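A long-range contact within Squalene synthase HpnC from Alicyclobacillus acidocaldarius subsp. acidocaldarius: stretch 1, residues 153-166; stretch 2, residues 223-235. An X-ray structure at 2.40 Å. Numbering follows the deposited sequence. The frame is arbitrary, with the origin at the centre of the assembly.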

ATOM      1  N   GLU A 153       1.866   7.445 -17.650  1.00 58.15           N
ATOM      2  CA  GLU A 153       3.115   8.096 -17.281  1.00 58.87           C
ATOM      3  C   GLU A 153       3.180   8.378 -15.774  1.00 57.72           C
ATOM      4  O   GLU A 153       4.153   8.009 -15.099  1.00 57.59           O
ATOM      5  CB  GLU A 153       3.329   9.376 -18.097  1.00 58.03           C
ATOM      6  CG  GLU A 153       4.662  10.059 -17.835  1.00 61.25           C
ATOM      7  CD  GLU A 153       5.869   9.204 -18.211  1.00 64.93           C
ATOM      8  OE1 GLU A 153       5.698   8.110 -18.797  1.00 68.35           O
ATOM      9  OE2 GLU A 153       7.005   9.628 -17.919  1.00 65.09           O
ATOM     10  N   ARG A 154       2.134   9.013 -15.257  1.00 55.26           N
ATOM     11  CA  ARG A 154       2.074   9.370 -13.847  1.00 55.71           C
ATOM     12  C   ARG A 154       1.904   8.154 -12.935  1.00 56.17           C
ATOM     13  O   ARG A 154       2.445   8.134 -11.828  1.00 58.16           O
ATOM     14  CB  ARG A 154       1.000  10.429 -13.610  1.00 51.92           C
ATOM     15  CG  ARG A 154       1.463  11.793 -14.089  1.00 51.12           C
ATOM     16  CD  ARG A 154       0.440  12.883 -13.837  1.00 52.37           C
ATOM     17  NE  ARG A 154      -0.662  12.825 -14.790  1.00 51.57           N
ATOM     18  CZ  ARG A 154      -1.550  13.797 -14.971  1.00 53.07           C
ATOM     19  NH1 ARG A 154      -1.472  14.925 -14.272  1.00 50.88           N
ATOM     20  NH2 ARG A 154      -2.521  13.637 -15.862  1.00 55.21           N
ATOM     21  N   ALA A 155       1.194   7.134 -13.418  1.00 56.20           N
ATOM     22  CA  ALA A 155       1.076   5.862 -12.699  1.00 55.76           C
ATOM     23  C   ALA A 155       2.448   5.210 -12.522  1.00 60.44           C
ATOM     24  O   ALA A 155       2.779   4.713 -11.437  1.00 60.21           O
ATOM     25  CB  ALA A 155       0.118   4.919 -13.418  1.00 53.31           C
ATOM     26  N   ARG A 156       3.247   5.242 -13.590  1.00 62.38           N
ATOM     27  CA  ARG A 156       4.593   4.675 -13.593  1.00 62.71           C
ATOM     28  C   ARG A 156       5.446   5.315 -12.497  1.00 59.15           C
ATOM     29  O   ARG A 156       6.112   4.618 -11.738  1.00 61.92           O
ATOM     30  CB  ARG A 156       5.224   4.862 -14.981  1.00 64.65           C
ATOM     31  CG  ARG A 156       6.526   4.114 -15.221  1.00 65.84           C
ATOM     32  CD  ARG A 156       7.117   4.419 -16.596  1.00 69.60           C
ATOM     33  NE  ARG A 156       7.359   5.849 -16.836  1.00 67.96           N
ATOM     34  CZ  ARG A 156       8.392   6.544 -16.354  1.00 68.15           C
ATOM     35  NH1 ARG A 156       9.300   5.967 -15.573  1.00 69.70           N
ATOM     36  NH2 ARG A 156       8.516   7.830 -16.646  1.00 67.67           N
ATOM     37  N   LEU A 157       5.390   6.639 -12.401  1.00 57.62           N
ATOM     38  CA  LEU A 157       6.113   7.381 -11.367  1.00 57.14           C
ATOM     39  C   LEU A 157       5.544   7.128  -9.963  1.00 55.32           C
ATOM     40  O   LEU A 157       6.294   7.023  -8.987  1.00 53.64           O
ATOM     41  CB  LEU A 157       6.082   8.878 -11.686  1.00 56.83           C
ATOM     42  CG  LEU A 157       6.700   9.291 -13.023  1.00 58.31           C
ATOM     43  CD1 LEU A 157       6.324  10.727 -13.350  1.00 57.74           C
ATOM     44  CD2 LEU A 157       8.218   9.121 -13.003  1.00 56.94           C
ATOM     45  N   SER A 158       4.218   7.036  -9.874  1.00 55.08           N
ATOM     46  CA  SER A 158       3.542   6.697  -8.621  1.00 53.55           C
ATOM     47  C   SER A 158       4.018   5.335  -8.113  1.00 52.52           C
ATOM     48  O   SER A 158       4.385   5.198  -6.939  1.00 52.53           O
ATOM     49  CB  SER A 158       2.021   6.716  -8.807  1.00 53.45           C
ATOM     50  OG  SER A 158       1.358   6.122  -7.707  1.00 57.58           O
ATOM     51  N   ASP A 159       4.043   4.346  -9.008  1.00 52.97           N
ATOM     52  CA  ASP A 159       4.497   2.997  -8.657  1.00 55.57           C
ATOM     53  C   ASP A 159       5.919   2.990  -8.073  1.00 58.32           C
ATOM     54  O   ASP A 159       6.185   2.277  -7.096  1.00 63.04           O
ATOM     55  CB  ASP A 159       4.406   2.051  -9.859  1.00 55.80           C
ATOM     56  CG  ASP A 159       2.970   1.857 -10.365  1.00 59.94           C
ATOM     57  OD1 ASP A 159       1.980   2.208  -9.663  1.00 58.99           O
ATOM     58  OD2 ASP A 159       2.840   1.338 -11.496  1.00 64.10           O
ATOM     59  N   ALA A 160       6.825   3.786  -8.647  1.00 57.94           N
ATOM     60  CA  ALA A 160       8.183   3.881  -8.110  1.00 57.29           C
ATOM     61  C   ALA A 160       8.147   4.283  -6.632  1.00 56.56           C
ATOM     62  O   ALA A 160       8.858   3.709  -5.805  1.00 58.09           O
ATOM     63  CB  ALA A 160       9.032   4.857  -8.924  1.00 56.95           C
ATOM     64  N   THR A 161       7.294   5.249  -6.301  1.00 54.53           N
ATOM     65  CA  THR A 161       7.175   5.744  -4.929  1.00 55.45           C
ATOM     66  C   THR A 161       6.484   4.745  -3.999  1.00 56.22           C
ATOM     67  O   THR A 161       7.001   4.440  -2.911  1.00 55.84           O
ATOM     68  CB  THR A 161       6.423   7.084  -4.889  1.00 54.82           C
ATOM     69  OG1 THR A 161       7.102   8.017  -5.728  1.00 58.85           O
ATOM     70  CG2 THR A 161       6.371   7.638  -3.468  1.00 52.92           C
ATOM     71  N   CYS A 162       5.320   4.250  -4.419  1.00 56.53           N
ATOM     72  CA  CYS A 162       4.593   3.257  -3.631  1.00 58.58           C
ATOM     73  C   CYS A 162       5.470   2.019  -3.337  1.00 61.49           C
ATOM     74  O   CYS A 162       5.543   1.568  -2.194  1.00 64.17           O
ATOM     75  CB  CYS A 162       3.258   2.904  -4.294  1.00 56.53           C
ATOM     76  SG  CYS A 162       1.992   4.178  -4.063  1.00 59.36           S
ATOM     77  N   THR A 163       6.172   1.514  -4.351  1.00 62.31           N
ATOM     78  CA  THR A 163       7.111   0.393  -4.173  1.00 62.27           C
ATOM     79  C   THR A 163       8.283   0.745  -3.245  1.00 63.71           C
ATOM     80  O   THR A 163       8.639  -0.051  -2.360  1.00 64.07           O
ATOM     81  CB  THR A 163       7.641  -0.115  -5.528  1.00 60.07           C
ATOM     82  OG1 THR A 163       6.560  -0.700  -6.262  1.00 59.40           O
ATOM     83  CG2 THR A 163       8.752  -1.147  -5.347  1.00 60.29           C
ATOM     84  N   ALA A 164       8.873   1.925  -3.441  1.00 59.42           N
ATOM     85  CA  ALA A 164       9.953   2.385  -2.575  1.00 60.16           C
ATOM     86  C   ALA A 164       9.504   2.351  -1.121  1.00 60.98           C
ATOM     87  O   ALA A 164      10.235   1.892  -0.247  1.00 60.54           O
ATOM     88  CB  ALA A 164      10.400   3.791  -2.961  1.00 59.71           C
ATOM     89  N   LEU A 165       8.282   2.820  -0.882  1.00 62.13           N
ATOM     90  CA  LEU A 165       7.737   2.924   0.463  1.00 65.51           C
ATOM     91  C   LEU A 165       7.544   1.551   1.116  1.00 64.61           C
ATOM     92  O   LEU A 165       7.906   1.352   2.289  1.00 62.06           O
ATOM     93  CB  LEU A 165       6.423   3.706   0.422  1.00 67.53           C
ATOM     94  CG  LEU A 165       5.917   4.465   1.651  1.00 69.27           C
ATOM     95  CD1 LEU A 165       7.015   5.182   2.422  1.00 72.83           C
ATOM     96  CD2 LEU A 165       4.862   5.456   1.192  1.00 72.70           C
ATOM     97  N   GLN A 166       6.998   0.600   0.358  1.00 61.37           N
ATOM     98  CA  GLN A 166       6.822  -0.743   0.872  1.00 62.03           C
ATOM     99  C   GLN A 166       8.162  -1.413   1.181  1.00 64.75           C
ATOM    100  O   GLN A 166       8.296  -2.088   2.208  1.00 65.91           O
ATOM    101  CB  GLN A 166       5.989  -1.617  -0.063  1.00 62.30           C
ATOM    102  CG  GLN A 166       5.688  -2.967   0.579  1.00 69.71           C
ATOM    103  CD  GLN A 166       4.572  -3.737  -0.083  1.00 72.92           C
ATOM    104  OE1 GLN A 166       3.443  -3.270  -0.153  1.00 73.94           O
ATOM    105  NE2 GLN A 166       4.879  -4.949  -0.541  1.00 73.62           N
ATOM    106  N   LEU A 223      14.307   4.445  -6.310  1.00 63.64           N
ATOM    107  CA  LEU A 223      12.879   4.504  -6.620  1.00 62.36           C
ATOM    108  C   LEU A 223      12.211   5.795  -6.123  1.00 58.76           C
ATOM    109  O   LEU A 223      11.414   6.400  -6.846  1.00 58.22           O
ATOM    110  CB  LEU A 223      12.150   3.249  -6.120  1.00 60.31           C
ATOM    111  CG  LEU A 223      12.467   1.973  -6.923  1.00 58.47           C
ATOM    112  CD1 LEU A 223      11.986   0.732  -6.179  1.00 54.25           C
ATOM    113  CD2 LEU A 223      11.905   2.034  -8.348  1.00 52.81           C
ATOM    114  N   PHE A 224      12.547   6.218  -4.907  1.00 58.13           N
ATOM    115  CA  PHE A 224      12.148   7.543  -4.431  1.00 60.01           C
ATOM    116  C   PHE A 224      12.594   8.656  -5.386  1.00 61.80           C
ATOM    117  O   PHE A 224      11.781   9.496  -5.769  1.00 61.13           O
ATOM    118  CB  PHE A 224      12.657   7.813  -3.007  1.00 60.92           C
ATOM    119  CG  PHE A 224      11.826   7.162  -1.942  1.00 62.86           C
ATOM    120  CD1 PHE A 224      10.449   7.379  -1.885  1.00 63.26           C
ATOM    121  CD2 PHE A 224      12.412   6.331  -0.989  1.00 65.27           C
ATOM    122  CE1 PHE A 224       9.677   6.772  -0.906  1.00 62.08           C
ATOM    123  CE2 PHE A 224      11.639   5.721  -0.008  1.00 63.63           C
ATOM    124  CZ  PHE A 224      10.272   5.944   0.032  1.00 61.12           C
ATOM    125  N   ASP A 225      13.873   8.640  -5.775  1.00 62.94           N
ATOM    126  CA  ASP A 225      14.436   9.633  -6.701  1.00 64.95           C
ATOM    127  C   ASP A 225      13.681   9.701  -8.024  1.00 63.44           C
ATOM    128  O   ASP A 225      13.415  10.783  -8.531  1.00 65.68           O
ATOM    129  CB  ASP A 225      15.915   9.349  -6.981  1.00 69.19           C
ATOM    130  CG  ASP A 225      16.793   9.502  -5.752  1.00 74.78           C
ATOM    131  OD1 ASP A 225      16.293   9.959  -4.699  1.00 75.74           O
ATOM    132  OD2 ASP A 225      17.994   9.159  -5.846  1.00 79.87           O
ATOM    133  N   GLU A 226      13.345   8.542  -8.581  1.00 65.69           N
ATOM    134  CA  GLU A 226      12.535   8.481  -9.796  1.00 67.00           C
ATOM    135  C   GLU A 226      11.087   8.938  -9.538  1.00 64.79           C
ATOM    136  O   GLU A 226      10.499   9.652 -10.353  1.00 67.80           O
ATOM    137  CB  GLU A 226      12.567   7.069 -10.387  1.00 69.09           C
ATOM    138  CG  GLU A 226      12.085   6.982 -11.827  1.00 73.55           C
ATOM    139  CD  GLU A 226      11.818   5.555 -12.297  1.00 86.43           C
ATOM    140  OE1 GLU A 226      12.147   4.582 -11.570  1.00 84.96           O
ATOM    141  OE2 GLU A 226      11.268   5.406 -13.413  1.00100.12           O
ATOM    142  N   GLY A 227      10.522   8.541  -8.402  1.00 60.40           N
ATOM    143  CA  GLY A 227       9.130   8.881  -8.072  1.00 60.75           C
ATOM    144  C   GLY A 227       8.877  10.368  -7.907  1.00 59.32           C
ATOM    145  O   GLY A 227       7.841  10.891  -8.339  1.00 55.64           O
ATOM    146  N   ARG A 228       9.845  11.032  -7.281  1.00 61.54           N
ATOM    147  CA  ARG A 228       9.884  12.479  -7.064  1.00 60.97           C
ATOM    148  C   ARG A 228       9.328  13.315  -8.220  1.00 58.05           C
ATOM    149  O   ARG A 228       8.716  14.354  -7.999  1.00 57.92           O
ATOM    150  CB  ARG A 228      11.340  12.876  -6.847  1.00 62.50           C
ATOM    151  CG  ARG A 228      11.574  13.974  -5.840  1.00 63.09           C
ATOM    152  CD  ARG A 228      13.011  14.421  -5.960  1.00 66.02           C
ATOM    153  NE  ARG A 228      13.493  15.121  -4.776  1.00 72.48           N
ATOM    154  CZ  ARG A 228      13.204  16.385  -4.471  1.00 79.84           C
ATOM    155  NH1 ARG A 228      13.710  16.925  -3.370  1.00 89.64           N
ATOM    156  NH2 ARG A 228      12.404  17.110  -5.251  1.00 82.31           N
ATOM    157  N   ARG A 229       9.557  12.863  -9.450  1.00 57.98           N
ATOM    158  CA  ARG A 229       9.133  13.603 -10.638  1.00 57.82           C
ATOM    159  C   ARG A 229       7.619  13.845 -10.683  1.00 54.82           C
ATOM    160  O   ARG A 229       7.167  14.857 -11.214  1.00 52.40           O
ATOM    161  CB  ARG A 229       9.628  12.900 -11.915  1.00 59.08           C
ATOM    162  CG  ARG A 229       9.286  13.603 -13.227  1.00 57.00           C
ATOM    163  CD  ARG A 229      10.012  14.929 -13.394  1.00 56.62           C
ATOM    164  NE  ARG A 229       9.441  15.704 -14.496  1.00 56.81           N
ATOM    165  CZ  ARG A 229       9.505  17.028 -14.602  1.00 56.77           C
ATOM    166  NH1 ARG A 229      10.122  17.743 -13.666  1.00 55.36           N
ATOM    167  NH2 ARG A 229       8.944  17.642 -15.641  1.00 57.98           N
ATOM    168  N   LEU A 230       6.849  12.923 -10.110  1.00 53.83           N
ATOM    169  CA  LEU A 230       5.387  13.035 -10.052  1.00 51.96           C
ATOM    170  C   LEU A 230       4.926  14.320  -9.331  1.00 51.62           C
ATOM    171  O   LEU A 230       3.899  14.929  -9.683  1.00 51.73           O
ATOM    172  CB  LEU A 230       4.786  11.781  -9.398  1.00 49.47           C
ATOM    173  CG  LEU A 230       3.262  11.643  -9.336  1.00 50.17           C
ATOM    174  CD1 LEU A 230       2.624  11.780 -10.715  1.00 48.62           C
ATOM    175  CD2 LEU A 230       2.829  10.341  -8.658  1.00 49.65           C
ATOM    176  N   GLU A 231       5.706  14.744  -8.342  1.00 51.88           N
ATOM    177  CA  GLU A 231       5.412  15.977  -7.610  1.00 53.53           C
ATOM    178  C   GLU A 231       5.294  17.220  -8.501  1.00 56.00           C
ATOM    179  O   GLU A 231       4.656  18.192  -8.106  1.00 60.28           O
ATOM    180  CB  GLU A 231       6.434  16.201  -6.491  1.00 54.49           C
ATOM    181  CG  GLU A 231       6.332  15.155  -5.389  1.00 54.26           C
ATOM    182  CD  GLU A 231       7.569  15.070  -4.511  1.00 57.62           C
ATOM    183  OE1 GLU A 231       8.332  16.063  -4.414  1.00 60.49           O
ATOM    184  OE2 GLU A 231       7.774  13.992  -3.905  1.00 60.21           O
ATOM    185  N   SER A 232       5.881  17.194  -9.698  1.00 54.51           N
ATOM    186  CA  SER A 232       5.778  18.335 -10.613  1.00 54.66           C
ATOM    187  C   SER A 232       4.622  18.219 -11.608  1.00 54.69           C
ATOM    188  O   SER A 232       4.457  19.090 -12.465  1.00 56.68           O
ATOM    189  CB  SER A 232       7.085  18.526 -11.388  1.00 56.46           C
ATOM    190  OG  SER A 232       8.196  18.534 -10.514  1.00 57.47           O
ATOM    191  N   LEU A 233       3.833  17.150 -11.501  1.00 54.50           N
ATOM    192  CA  LEU A 233       2.848  16.817 -12.535  1.00 55.15           C
ATOM    193  C   LEU A 233       1.414  16.726 -12.011  1.00 55.56           C
ATOM    194  O   LEU A 233       0.509  16.263 -12.724  1.00 54.73           O
ATOM    195  CB  LEU A 233       3.235  15.497 -13.221  1.00 54.67           C
ATOM    196  CG  LEU A 233       4.671  15.321 -13.739  1.00 53.44           C
ATOM    197  CD1 LEU A 233       4.855  13.940 -14.355  1.00 51.62           C
ATOM    198  CD2 LEU A 233       5.026  16.397 -14.755  1.00 51.27           C
ATOM    199  N   VAL A 234       1.205  17.167 -10.770  1.00 54.74           N
ATOM    200  CA  VAL A 234      -0.091  17.019 -10.102  1.00 53.98           C
ATOM    201  C   VAL A 234      -0.501  18.320  -9.404  1.00 54.29           C
ATOM    202  O   VAL A 234       0.350  19.190  -9.211  1.00 53.23           O
ATOM    203  CB  VAL A 234      -0.081  15.835  -9.101  1.00 51.85           C
ATOM    204  CG1 VAL A 234       0.169  14.525  -9.831  1.00 50.17           C
ATOM    205  CG2 VAL A 234       0.963  16.040  -8.006  1.00 50.66           C
ATOM    206  N   PRO A 235      -1.795  18.463  -9.028  1.00 54.58           N
ATOM    207  CA  PRO A 235      -2.194  19.651  -8.255  1.00 54.76           C
ATOM    208  C   PRO A 235      -1.335  19.797  -6.986  1.00 54.20           C
ATOM    209  O   PRO A 235      -0.924  18.779  -6.416  1.00 55.20           O
ATOM    210  CB  PRO A 235      -3.657  19.361  -7.900  1.00 55.44           C
ATOM    211  CG  PRO A 235      -4.136  18.452  -8.984  1.00 57.20           C
ATOM    212  CD  PRO A 235      -2.950  17.592  -9.323  1.00 55.05           C
TER
HETATM  213  O   HOH W   1       8.956   9.538  -4.527  1.00 50.33           O

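Residues 153-166 form one helix, and the end of a second helix, residues 223-227, crosses it nearly antiparallel, at 149°, with the axes only 7.5 Å apart. The missing side chain of Gly-227 makes room for this approach. Its CA sits 3.2 Å from Thr-161 OG1; an ideal CB there would lie 1.9 Å from that hydroxyl, a clash. The bare CA instead makes a CA-H...O contact with Leu-157 O (3.5 Å). Thr-161, chi1 m, also binds a water through OG1 (2.7 Å), and that water donates to Phe-224 O (3.1 Å).

The methyl of Ala-164 points toward the second stretch: its CB meets Leu-223 CB at 3.7 Å and stands 3.5 Å above the centroid of the Phe-224 ring, a CH-pi contact almost along the ring normal. The CA-to-CB bond of Phe-224 points away, yet chi1 near -79° brings the ring back to the helix.

Beyond Gly-227 a 3-10 segment delivers Leu-230 to Leu-157 (CB to CB, 3.9 Å); its t,p rotamer puts CD2 3.7 Å from Ser-158 CB. Leu-157, m,t, also reaches Leu-233, CD1 to CD1 at 3.7 Å.

Arg-154, m,t,m through chi3, bends so that NH1 donates to Leu-233 O (2.8 Å). Glu-226, stretched out at chi1 and chi2 (t,t), carries OE2 to Arg-156 NH1 (t,t,p), a 3.0 Å salt bridge.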